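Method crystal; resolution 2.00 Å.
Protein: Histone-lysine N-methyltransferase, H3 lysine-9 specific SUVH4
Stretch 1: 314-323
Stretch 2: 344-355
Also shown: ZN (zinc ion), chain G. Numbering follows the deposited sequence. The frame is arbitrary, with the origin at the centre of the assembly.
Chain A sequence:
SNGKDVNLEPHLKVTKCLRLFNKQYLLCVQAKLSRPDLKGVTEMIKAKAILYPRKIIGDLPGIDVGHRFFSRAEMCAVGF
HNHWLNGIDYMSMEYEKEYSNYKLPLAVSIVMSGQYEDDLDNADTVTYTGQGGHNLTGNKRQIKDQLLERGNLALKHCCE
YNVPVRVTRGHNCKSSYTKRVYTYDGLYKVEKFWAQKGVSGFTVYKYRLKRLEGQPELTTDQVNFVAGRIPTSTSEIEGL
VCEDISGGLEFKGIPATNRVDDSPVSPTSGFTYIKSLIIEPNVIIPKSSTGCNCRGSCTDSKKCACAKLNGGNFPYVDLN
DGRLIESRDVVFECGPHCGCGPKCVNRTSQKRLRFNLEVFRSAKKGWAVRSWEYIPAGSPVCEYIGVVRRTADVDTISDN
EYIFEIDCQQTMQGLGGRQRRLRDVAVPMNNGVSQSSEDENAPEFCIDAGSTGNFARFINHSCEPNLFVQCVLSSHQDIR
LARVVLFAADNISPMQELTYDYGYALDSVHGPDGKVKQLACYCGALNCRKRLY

Stretch 1, residues 314-323: FPYVDLNDGR
Stretch 2 (344-355) CVNRTSQKRLRF

Stretch 1 is a tight hairpin: Tyr 316 and Val 317 are extended, and a type I' turn runs from Leu 319 to Gly 322, closed by Gly 322 N to Leu 319 O at 2.8 Å. Val 317 N reaches Arg 323 O at 2.9 Å, and Arg 323 N returns to Val 317 O at 3.1 Å. Asn 320 (52/43) and Asp 321 (69/17) adopt left-handed angles, which these residue types tolerate well. Gly 322 (112/123) must lack a side chain, since a CB would jam against the preceding carbonyl and lie 2.6 Å from Thr 348 OG1. Stretch 2 coils in 3-10 fashion near 345-350, then opens into loop. CA atoms pair Asp 318 with Val 345 (6.0 Å) and Gly 322 with Thr 348 (5.6 Å).

Tyr 316 (m, chi2 -75°) offers a flat ring to Thr 348 (m), whose CB sits 3.3 Å from the ring centroid of Tyr 316, nearly on its normal. Thr 348 OG1 donates to Val 345 O at 2.5 Å, bracing the coil. Val 345 (t) packs CG1 3.8 Å from Tyr 316 CB. Long and flexible, Arg 354 (m, t, t, chi4 69°) donates NH2 to Asp 321 O at 2.6 Å. One water donates to Asp 321 O and Thr 348 OG1 while accepting from Lys 351 NZ. Cys 344 SG binds zinc at 2.4 Å, anchoring the coil's start.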

# COMPACT_ATOMS: atom_id res chain seq x y z
N PHE A 314 14.81 15.07 7.89
CA PHE A 314 14.63 14.49 6.57
C PHE A 314 13.24 13.88 6.40
O PHE A 314 12.78 13.11 7.25
CB PHE A 314 15.72 13.45 6.28
CG PHE A 314 17.09 14.04 6.21
CD1 PHE A 314 17.51 14.70 5.07
CD2 PHE A 314 17.95 13.97 7.30
CE1 PHE A 314 18.78 15.26 5.00
CE2 PHE A 314 19.22 14.52 7.24
CZ PHE A 314 19.63 15.17 6.08
N PRO A 315 12.56 14.26 5.31
CA PRO A 315 11.21 13.78 5.00
C PRO A 315 11.21 12.34 4.49
O PRO A 315 10.18 11.67 4.58
CB PRO A 315 10.73 14.76 3.91
CG PRO A 315 12.00 15.25 3.27
CD PRO A 315 13.01 15.31 4.38
N TYR A 316 12.35 11.88 3.99
CA TYR A 316 12.45 10.51 3.49
C TYR A 316 13.29 9.67 4.42
O TYR A 316 14.23 10.16 5.04
CB TYR A 316 13.11 10.45 2.12
CG TYR A 316 12.39 11.19 1.02
CD1 TYR A 316 11.23 10.68 0.44
CD2 TYR A 316 12.90 12.39 0.52
CE1 TYR A 316 10.58 11.35 -0.57
CE2 TYR A 316 12.26 13.07 -0.49
CZ TYR A 316 11.11 12.55 -1.04
OH TYR A 316 10.49 13.23 -2.06
N VAL A 317 12.93 8.38 4.51
CA VAL A 317 13.74 7.41 5.21
C VAL A 317 14.43 6.52 4.18
O VAL A 317 13.90 6.29 3.09
CB VAL A 317 12.90 6.57 6.22
CG1 VAL A 317 11.99 5.60 5.51
CG2 VAL A 317 13.81 5.85 7.20
N ASP A 318 15.62 6.04 4.52
CA ASP A 318 16.42 5.25 3.60
C ASP A 318 16.02 3.79 3.67
O ASP A 318 16.74 2.97 4.24
CB ASP A 318 17.91 5.38 3.95
CG ASP A 318 18.80 4.71 2.94
OD1 ASP A 318 18.30 4.37 1.84
OD2 ASP A 318 20.01 4.52 3.22
N LEU A 319 14.88 3.47 3.08
CA LEU A 319 14.35 2.13 3.14
C LEU A 319 13.74 1.82 1.79
O LEU A 319 13.01 2.65 1.23
CB LEU A 319 13.30 2.03 4.24
CG LEU A 319 12.53 0.72 4.41
CD1 LEU A 319 13.48 -0.40 4.85
CD2 LEU A 319 11.37 0.88 5.39
N ASN A 320 14.03 0.64 1.25
CA ASN A 320 13.49 0.25 -0.04
C ASN A 320 13.78 1.34 -1.08
O ASN A 320 12.90 1.71 -1.86
CB ASN A 320 11.97 0.01 0.04
CG ASN A 320 11.57 -0.98 1.14
OD1 ASN A 320 10.51 -0.84 1.76
ND2 ASN A 320 12.40 -1.99 1.36
N ASP A 321 15.00 1.86 -1.06
CA ASP A 321 15.44 2.91 -1.99
C ASP A 321 14.76 4.26 -1.77
O ASP A 321 14.80 5.12 -2.65
CB ASP A 321 15.28 2.46 -3.45
CG ASP A 321 16.21 1.33 -3.80
OD1 ASP A 321 17.41 1.40 -3.44
OD2 ASP A 321 15.74 0.35 -4.43
N GLY A 322 14.15 4.43 -0.60
CA GLY A 322 13.65 5.74 -0.20
C GLY A 322 12.13 5.79 -0.13
O GLY A 322 11.45 5.52 -1.11
N ARG A 323 11.61 6.15 1.04
CA ARG A 323 10.17 6.21 1.26
C ARG A 323 9.80 7.49 2.00
O ARG A 323 10.46 7.87 2.98
CB ARG A 323 9.67 4.96 2.01
CG ARG A 323 9.57 3.71 1.12
CD ARG A 323 9.41 2.40 1.93
NE ARG A 323 8.11 2.30 2.58
CZ ARG A 323 7.70 1.25 3.29
NH1 ARG A 323 8.50 0.19 3.45
NH2 ARG A 323 6.49 1.25 3.85
N CYS A 344 21.67 10.36 -2.84
CA CYS A 344 21.17 11.00 -1.62
C CYS A 344 19.71 10.65 -1.39
O CYS A 344 18.90 10.68 -2.32
CB CYS A 344 21.33 12.53 -1.69
SG CYS A 344 20.65 13.37 -0.23
N VAL A 345 19.36 10.32 -0.15
CA VAL A 345 17.98 9.91 0.14
C VAL A 345 17.04 11.11 0.03
O VAL A 345 15.85 10.97 -0.30
CB VAL A 345 17.88 9.20 1.50
CG1 VAL A 345 16.48 8.64 1.73
CG2 VAL A 345 18.88 8.06 1.55
N ASN A 346 17.60 12.30 0.21
CA ASN A 346 16.82 13.51 0.02
C ASN A 346 16.67 13.90 -1.46
O ASN A 346 16.24 15.00 -1.77
CB ASN A 346 17.33 14.67 0.87
CG ASN A 346 16.24 15.68 1.17
OD1 ASN A 346 15.11 15.32 1.48
ND2 ASN A 346 16.56 16.97 1.04
N ARG A 347 17.02 12.98 -2.35
CA ARG A 347 16.65 13.08 -3.74
C ARG A 347 15.68 11.95 -4.13
O ARG A 347 15.59 11.60 -5.30
CB ARG A 347 17.89 13.01 -4.64
CG ARG A 347 18.94 14.11 -4.37
CD ARG A 347 20.15 13.91 -5.26
NE ARG A 347 21.18 14.94 -5.13
CZ ARG A 347 21.19 16.07 -5.84
NH1 ARG A 347 20.22 16.34 -6.70
NH2 ARG A 347 22.18 16.95 -5.69
N THR A 348 14.97 11.38 -3.15
CA THR A 348 14.09 10.23 -3.44
C THR A 348 13.24 10.27 -4.72
O THR A 348 13.29 9.33 -5.52
CB THR A 348 13.23 9.86 -2.22
OG1 THR A 348 14.09 9.36 -1.19
CG2 THR A 348 12.18 8.78 -2.57
N SER A 349 12.50 11.36 -4.97
CA SER A 349 11.62 11.39 -6.14
C SER A 349 12.33 11.62 -7.47
O SER A 349 11.70 11.58 -8.53
CB SER A 349 10.49 12.41 -5.97
OG SER A 349 10.97 13.72 -6.17
N GLN A 350 13.64 11.84 -7.43
CA GLN A 350 14.40 12.12 -8.64
C GLN A 350 14.93 10.83 -9.25
O GLN A 350 15.47 10.81 -10.36
CB GLN A 350 15.57 13.06 -8.34
CG GLN A 350 15.15 14.46 -7.93
CD GLN A 350 16.27 15.23 -7.22
OE1 GLN A 350 17.46 15.11 -7.57
NE2 GLN A 350 15.89 16.02 -6.23
N LYS A 351 14.81 9.75 -8.51
CA LYS A 351 15.43 8.51 -8.93
C LYS A 351 14.62 7.80 -10.01
O LYS A 351 13.48 8.18 -10.32
CB LYS A 351 15.73 7.63 -7.72
CG LYS A 351 16.74 8.32 -6.80
CD LYS A 351 17.08 7.52 -5.55
CE LYS A 351 18.12 8.26 -4.71
NZ LYS A 351 18.56 7.46 -3.53
N ARG A 352 15.23 6.79 -10.61
CA ARG A 352 14.65 6.12 -11.76
C ARG A 352 13.42 5.33 -11.34
O ARG A 352 13.27 4.97 -10.17
CB ARG A 352 15.67 5.20 -12.39
CG ARG A 352 16.12 4.14 -11.43
CD ARG A 352 17.32 3.41 -11.97
NE ARG A 352 17.68 2.29 -11.10
CZ ARG A 352 18.74 1.52 -11.29
NH1 ARG A 352 19.54 1.76 -12.32
NH2 ARG A 352 19.00 0.52 -10.46
N LEU A 353 12.55 5.06 -12.30
CA LEU A 353 11.34 4.30 -12.05
C LEU A 353 11.73 2.96 -11.42
O LEU A 353 12.56 2.23 -11.96
CB LEU A 353 10.56 4.11 -13.35
CG LEU A 353 9.33 3.20 -13.29
CD1 LEU A 353 8.33 3.73 -12.28
CD2 LEU A 353 8.71 3.09 -14.67
N ARG A 354 11.16 2.67 -10.25
CA ARG A 354 11.53 1.51 -9.46
C ARG A 354 10.69 0.29 -9.77
O ARG A 354 11.04 -0.81 -9.36
CB ARG A 354 11.33 1.77 -7.97
CG ARG A 354 12.13 2.89 -7.36
CD ARG A 354 11.48 3.31 -6.04
NE ARG A 354 12.35 4.14 -5.21
CZ ARG A 354 12.70 5.39 -5.52
NH1 ARG A 354 12.27 5.95 -6.64
NH2 ARG A 354 13.50 6.07 -4.72
N PHE A 355 9.55 0.47 -10.44
CA PHE A 355 8.57 -0.63 -10.53
C PHE A 355 8.20 -0.98 -11.97
O PHE A 355 8.19 -0.12 -12.85
CB PHE A 355 7.27 -0.28 -9.79
CG PHE A 355 7.48 0.23 -8.39
CD1 PHE A 355 7.79 -0.64 -7.36
CD2 PHE A 355 7.37 1.58 -8.11
CE1 PHE A 355 7.98 -0.17 -6.07
CE2 PHE A 355 7.56 2.06 -6.82
CZ PHE A 355 7.87 1.18 -5.80
ZN ZN G . 21.47 15.59 -0.50
O HOH W 1 16.41 7.33 -2.16